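Local structure of ATP phosphoribosyltransferase regulatory subunit (3OD1) at the interface of chains A and B. The protein is a histidyl-tRNA synthetase relative that serves as the regulatory subunit of ATP phosphoribosyltransferase, joining HisG for the first step of histidine biosynthesis. Residues are numbered along the deposited sequence; one frame, centred on the assembly and turned at random. Chains: chain A/B, ATP phosphoribosyltransferase regulatory subunit.

Contact 1: the interface of chains A and B. Residues chain A 44-47, 92, 97, 100, 106; chain B 19-22, 24.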
# COMPACT_ATOMS: atom_id res chain seq x y z
N ASP A 44 -13.71 3.77 8.56
CA ASP A 44 -12.57 2.94 8.97
C ASP A 44 -11.89 2.34 7.74
O ASP A 44 -12.52 1.67 6.93
CB ASP A 44 -13.05 1.77 9.82
CG ASP A 44 -13.56 2.20 11.18
OD1 ASP A 44 -13.03 3.18 11.74
OD2 ASP A 44 -14.48 1.51 11.67
N MSE A 45 -10.58 2.53 7.64
CA MSE A 45 -9.79 1.95 6.56
C MSE A 45 -9.71 0.43 6.70
O MSE A 45 -9.57 -0.09 7.81
CB MSE A 45 -8.38 2.52 6.64
CG MSE A 45 -8.37 4.03 6.49
SE MSE A 45 -8.20 4.45 4.60
CE MSE A 45 -6.51 3.53 4.34
N ILE A 46 -9.79 -0.28 5.58
CA ILE A 46 -9.48 -1.71 5.53
C ILE A 46 -8.49 -2.00 4.41
O ILE A 46 -8.09 -1.09 3.68
CB ILE A 46 -10.75 -2.61 5.38
CG1 ILE A 46 -11.66 -2.08 4.26
CG2 ILE A 46 -11.53 -2.67 6.69
CD1 ILE A 46 -11.05 -2.20 2.86
N GLU A 47 -8.10 -3.27 4.29
CA GLU A 47 -7.39 -3.77 3.12
C GLU A 47 -7.93 -5.11 2.69
O GLU A 47 -8.42 -5.90 3.50
CB GLU A 47 -5.87 -3.95 3.38
CG GLU A 47 -5.16 -2.72 3.92
CD GLU A 47 -3.72 -3.01 4.37
OE1 GLU A 47 -3.36 -4.20 4.56
OE2 GLU A 47 -2.95 -2.05 4.54
N LEU A 92 -15.74 -8.85 1.57
CA LEU A 92 -15.27 -8.73 2.95
C LEU A 92 -16.46 -8.53 3.90
O LEU A 92 -16.57 -9.20 4.92
CB LEU A 92 -14.27 -7.57 3.05
CG LEU A 92 -13.45 -7.35 4.33
CD1 LEU A 92 -12.29 -6.38 4.07
CD2 LEU A 92 -14.30 -6.85 5.47
N LEU A 97 -17.97 -9.42 8.31
CA LEU A 97 -18.50 -8.21 8.91
C LEU A 97 -20.02 -8.28 9.01
O LEU A 97 -20.68 -7.26 9.26
CB LEU A 97 -18.06 -6.99 8.10
CG LEU A 97 -16.90 -6.14 8.61
CD1 LEU A 97 -15.70 -6.98 9.02
CD2 LEU A 97 -16.50 -5.10 7.57
N ARG A 100 -21.26 -7.32 12.26
CA ARG A 100 -21.31 -5.87 12.38
C ARG A 100 -22.53 -5.35 11.64
O ARG A 100 -22.63 -5.47 10.42
CB ARG A 100 -20.04 -5.23 11.80
CG ARG A 100 -18.79 -6.06 12.00
CD ARG A 100 -17.60 -5.19 12.36
NE ARG A 100 -16.39 -5.99 12.54
CZ ARG A 100 -15.22 -5.49 12.93
NH1 ARG A 100 -15.11 -4.19 13.17
NH2 ARG A 100 -14.17 -6.29 13.06
N LEU A 106 -16.69 2.24 5.35
CA LEU A 106 -15.37 1.68 5.12
C LEU A 106 -14.60 2.51 4.10
O LEU A 106 -15.20 3.13 3.22
CB LEU A 106 -15.49 0.22 4.66
CG LEU A 106 -16.12 -0.69 5.72
CD1 LEU A 106 -16.50 -2.02 5.10
CD2 LEU A 106 -15.17 -0.91 6.94
N THR B 19 -7.81 -7.57 5.63
CA THR B 19 -7.36 -6.83 6.82
C THR B 19 -8.53 -6.04 7.40
O THR B 19 -8.94 -5.02 6.84
CB THR B 19 -6.19 -5.86 6.51
OG1 THR B 19 -5.14 -6.55 5.84
CG2 THR B 19 -5.65 -5.23 7.79
N LEU B 20 -9.08 -6.53 8.50
CA LEU B 20 -10.20 -5.88 9.15
C LEU B 20 -9.80 -4.56 9.83
O LEU B 20 -8.61 -4.33 10.08
CB LEU B 20 -10.85 -6.85 10.14
CG LEU B 20 -11.26 -8.18 9.48
CD1 LEU B 20 -11.85 -9.14 10.51
CD2 LEU B 20 -12.23 -7.94 8.34
N PRO B 21 -10.79 -3.72 10.15
CA PRO B 21 -10.58 -2.34 10.61
C PRO B 21 -9.66 -2.21 11.83
O PRO B 21 -8.80 -1.34 11.83
CB PRO B 21 -11.98 -1.87 10.98
CG PRO B 21 -12.88 -2.76 10.19
CD PRO B 21 -12.22 -4.07 10.17
N GLU B 22 -9.85 -3.03 12.86
CA GLU B 22 -9.05 -2.89 14.09
C GLU B 22 -7.60 -3.29 13.86
O GLU B 22 -6.68 -2.60 14.31
CB GLU B 22 -9.64 -3.73 15.22
CG GLU B 22 -11.15 -3.65 15.33
CD GLU B 22 -11.88 -4.29 14.14
OE1 GLU B 22 -12.75 -3.61 13.56
OE2 GLU B 22 -11.59 -5.46 13.78
N TYR B 24 -6.12 -3.22 11.03
CA TYR B 24 -5.57 -2.19 10.15
C TYR B 24 -5.04 -1.01 10.95
O TYR B 24 -3.92 -0.55 10.69
CB TYR B 24 -6.61 -1.68 9.14
CG TYR B 24 -6.00 -0.67 8.20
CD1 TYR B 24 -5.52 -1.06 6.95
CD2 TYR B 24 -5.86 0.66 8.57
CE1 TYR B 24 -4.95 -0.15 6.10
CE2 TYR B 24 -5.28 1.58 7.72
CZ TYR B 24 -4.82 1.17 6.49
OH TYR B 24 -4.24 2.08 5.63
O HOH W 1 -9.40 0.82 10.34

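Contact 2: the interface of chains A and B. Residues chain A 9-12, 17-20; chain B 47-49, 91-92, 95-96.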
# COMPACT_ATOMS: atom_id res chain seq x y z
N MSE A 9 18.12 -5.65 -17.91
CA MSE A 9 17.94 -5.58 -16.47
C MSE A 9 17.09 -4.39 -16.05
O MSE A 9 16.40 -4.43 -15.03
CB MSE A 9 19.30 -5.55 -15.75
CG MSE A 9 20.11 -6.82 -15.95
SE MSE A 9 19.21 -8.43 -15.32
CE MSE A 9 19.31 -8.14 -13.39
N PHE A 10 17.12 -3.33 -16.85
CA PHE A 10 16.39 -2.12 -16.51
C PHE A 10 14.91 -2.13 -16.93
O PHE A 10 14.15 -1.22 -16.58
CB PHE A 10 17.11 -0.90 -17.10
CG PHE A 10 17.23 -0.92 -18.60
CD1 PHE A 10 16.16 -0.55 -19.40
CD2 PHE A 10 18.42 -1.31 -19.21
CE1 PHE A 10 16.26 -0.57 -20.79
CE2 PHE A 10 18.53 -1.33 -20.59
CZ PHE A 10 17.45 -0.96 -21.38
N GLU A 11 14.50 -3.15 -17.69
CA GLU A 11 13.14 -3.16 -18.23
C GLU A 11 12.09 -3.57 -17.20
O GLU A 11 12.35 -4.41 -16.33
CB GLU A 11 13.03 -4.06 -19.46
CG GLU A 11 13.91 -3.65 -20.62
CD GLU A 11 13.58 -4.41 -21.90
OE1 GLU A 11 12.46 -4.23 -22.42
OE2 GLU A 11 14.44 -5.18 -22.38
N LYS A 12 10.92 -2.96 -17.31
CA LYS A 12 9.76 -3.30 -16.47
C LYS A 12 8.66 -3.82 -17.38
O LYS A 12 8.57 -3.40 -18.54
CB LYS A 12 9.24 -2.05 -15.74
CG LYS A 12 10.25 -1.36 -14.82
CD LYS A 12 9.59 -0.22 -14.05
CE LYS A 12 9.41 1.01 -14.91
NZ LYS A 12 10.67 1.79 -14.98
N ARG A 17 5.06 1.16 -13.50
CA ARG A 17 5.79 2.40 -13.29
C ARG A 17 6.43 2.47 -11.92
O ARG A 17 5.85 2.02 -10.98
CB ARG A 17 4.86 3.60 -13.40
CG ARG A 17 4.04 3.69 -14.61
CD ARG A 17 3.23 4.94 -14.61
NE ARG A 17 1.89 4.72 -14.11
CZ ARG A 17 1.06 5.68 -13.75
NH1 ARG A 17 1.42 6.94 -13.82
NH2 ARG A 17 -0.14 5.39 -13.30
N ASP A 18 7.63 3.04 -11.83
CA ASP A 18 8.27 3.33 -10.54
C ASP A 18 7.75 4.64 -9.95
O ASP A 18 7.31 5.52 -10.69
CB ASP A 18 9.81 3.43 -10.68
CG ASP A 18 10.48 2.08 -10.90
OD1 ASP A 18 10.02 1.08 -10.33
OD2 ASP A 18 11.49 2.04 -11.64
N THR A 19 7.83 4.78 -8.63
CA THR A 19 7.49 6.04 -7.97
C THR A 19 8.74 6.62 -7.27
O THR A 19 9.16 6.13 -6.21
CB THR A 19 6.31 5.88 -6.99
OG1 THR A 19 5.17 5.37 -7.69
CG2 THR A 19 5.94 7.22 -6.32
N LEU A 20 9.33 7.64 -7.87
CA LEU A 20 10.59 8.20 -7.37
C LEU A 20 10.33 9.08 -6.15
O LEU A 20 9.19 9.50 -5.91
CB LEU A 20 11.31 8.99 -8.47
CG LEU A 20 11.65 8.22 -9.76
CD1 LEU A 20 12.80 8.89 -10.50
CD2 LEU A 20 12.00 6.78 -9.46
N GLU B 47 8.29 3.81 -4.31
CA GLU B 47 7.50 2.63 -4.63
C GLU B 47 7.93 2.05 -5.97
O GLU B 47 8.45 2.76 -6.84
CB GLU B 47 5.99 2.91 -4.61
CG GLU B 47 5.51 3.32 -3.22
CD GLU B 47 4.02 3.68 -3.15
OE1 GLU B 47 3.44 4.10 -4.17
OE2 GLU B 47 3.44 3.56 -2.04
N THR B 48 7.75 0.74 -6.12
CA THR B 48 8.05 0.05 -7.37
C THR B 48 6.80 -0.74 -7.74
O THR B 48 5.86 -0.81 -6.93
CB THR B 48 9.24 -0.91 -7.20
OG1 THR B 48 8.93 -1.84 -6.16
CG2 THR B 48 10.51 -0.15 -6.84
N PRO B 49 6.76 -1.33 -8.95
CA PRO B 49 5.52 -1.96 -9.40
C PRO B 49 5.25 -3.28 -8.71
O PRO B 49 6.15 -3.91 -8.15
CB PRO B 49 5.78 -2.24 -10.89
CG PRO B 49 6.94 -1.33 -11.26
CD PRO B 49 7.78 -1.29 -10.02
N ARG B 91 17.20 -2.24 -9.23
CA ARG B 91 16.82 -1.87 -10.60
C ARG B 91 16.59 -0.36 -10.71
O ARG B 91 17.05 0.29 -11.64
CB ARG B 91 15.56 -2.62 -11.07
CG ARG B 91 15.13 -2.23 -12.52
CD ARG B 91 13.83 -2.93 -12.98
NE ARG B 91 12.74 -2.79 -12.01
CZ ARG B 91 12.22 -1.63 -11.61
NH1 ARG B 91 12.68 -0.48 -12.10
NH2 ARG B 91 11.25 -1.62 -10.70
N LEU B 92 15.87 0.18 -9.74
CA LEU B 92 15.51 1.59 -9.74
C LEU B 92 16.78 2.42 -9.71
O LEU B 92 16.95 3.36 -10.50
CB LEU B 92 14.65 1.88 -8.51
CG LEU B 92 13.62 3.01 -8.52
CD1 LEU B 92 12.97 3.09 -7.16
CD2 LEU B 92 14.29 4.32 -8.86
N SER B 95 18.85 2.61 -12.91
CA SER B 95 18.16 3.17 -14.08
C SER B 95 17.59 4.56 -13.82
O SER B 95 18.23 5.56 -14.13
CB SER B 95 17.07 2.22 -14.57
OG SER B 95 16.14 1.97 -13.54
N SER B 96 16.38 4.61 -13.26
CA SER B 96 15.68 5.86 -12.93
C SER B 96 16.55 6.84 -12.13
O SER B 96 16.46 8.05 -12.31
CB SER B 96 14.41 5.55 -12.11
OG SER B 96 13.45 4.76 -12.82
O HOH W 2 13.89 0.57 -14.49

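Contact 1: the interface of chains A and B
B:Thr19 and A:Glu47 pair their backbones in an antiparallel bridge at the dimer interface. The amide N of B:Thr19 gives a hydrogen bond to O of A:Glu47 at 2.8 Å, from above the carbonyl plane, and N of A:Glu47 answers to O of B:Thr19 at 3.2 Å, on an in-plane lone pair. Their side chains lie alongside and point the same way, so that the hydroxyl OG1 of B:Thr19, anti to its carbonyl carbon, also donates to the carboxylate OE1 of A:Glu47, which it meets from above the carboxylate plane.

The ring of B:Tyr24, swung out with CG anti to the backbone N (chi1 -177°), is held from two directions. CB of the selenomethionine A:Met45 rests over one face, 3.4 Å from CE2 of B:Tyr24 and offset toward the rim, and the bends of the selenomethionine chain at chi2 and chi3 bring its end back toward the ring's hydroxyl side. At the ring edge sits CG of A:Glu47, 3.4 Å from CE1 of B:Tyr24, with the carboxylate plane turned 84° from the ring.

Towards the other end, B:Pro21, first residue of helix 21-40, sets its CG against CG2 of A:Ile46 at 3.8 Å. CD2 of B:Leu20 touches both CD2 of A:Leu92 and CD1 of A:Leu97, which lie on the same side of it. Beyond this apolar strip the guanidinium of A:Arg100 meets the carboxylate of B:Glu22 tip to tip in an end-on salt bridge, NH1 facing OE1 and NH2 facing OE2. Both oxygens lie close to the guanidinium plane, yet the carboxylate is tilted 35° from it, and A:Arg100 is poorly ordered, so this clasp is probably less firm than the backbone pairing.

Helix 21-40 and strand 44-45 belong to the motif 1 region of the class II synthetase fold, the usual dimer-forming element. One water joins O of A:Met45 and O of B:Pro21, 2.7 Å from each.

Contact 2: the interface of chains A and B
The guanidinium of B:Arg91 carries CG of A:Lys12 over the centre of one face, 3.8 Å from CZ of B:Arg91, and the carboxylate of A:Asp18 at its edge. Carboxylate and guanidinium are nearly coplanar, 9° apart, and meet tip to tip: NH1 of B:Arg91 reaches OD2 of A:Asp18 at 2.8 Å, and NH2 reaches OD1 at 3.0 Å. Both oxygens accept through their syn lone pairs, a textbook case of an end-on, two-pronged salt bridge, and the pairing should hold both groups against rotation.

The arginine leaves helix 86-94 with CG anti to the backbone N (chi1 180°) and turns at chi3 (51°) to bring its tip to the aspartate. A:Lys12 crosses it at about a right angle; its amine is only weakly bonded to OD2 of A:Asp18, whose negative charge probably eases the nearness of the two cations. CD of B:Pro49 abuts OD1 of A:Asp18 on the other branch of the carboxylate.

Next along the chain, A:Thr19 and B:Glu47 form an antiparallel backbone bridge, with N of A:Thr19 2.8 Å from O of B:Glu47. Beyond it the leucines cross obliquely, CD2 of A:Leu20 pressed tightly, at 3.4 Å, on CD2 of B:Leu92, and CB of B:Ser96 flanks the same methyl.

In the second shell a water connects NH1 of B:Arg91 to O of A:Phe10 and to the hydroxyl of B:Ser95. That hydroxyl, OG of B:Ser95, is itself tied to the carbonyl O of B:Arg91 at 2.7 Å, the donor lying above the carbonyl plane.

Contact 1 and contact 2 lie about 31 Å apart between their C-alpha centres, on one two-fold symmetric interface. They share a backbone bridge, B:Thr19 with A:Glu47 in contact 1 and A:Thr19 with B:Glu47 in contact 2, and a leucine pair, B:Leu20 and A:Leu92, then A:Leu20 and B:Leu92. Each displays a different flank of one repeated unit: the start of helix 21-40 in contact 1, the N-terminal segment in contact 2. Each contact has a twin with the chains exchanged, although the threonine-to-glutamate side-chain bond is found in contact 1 and not in contact 2. The class II fold suggests a genuine dimer, probably the form that meets HisG.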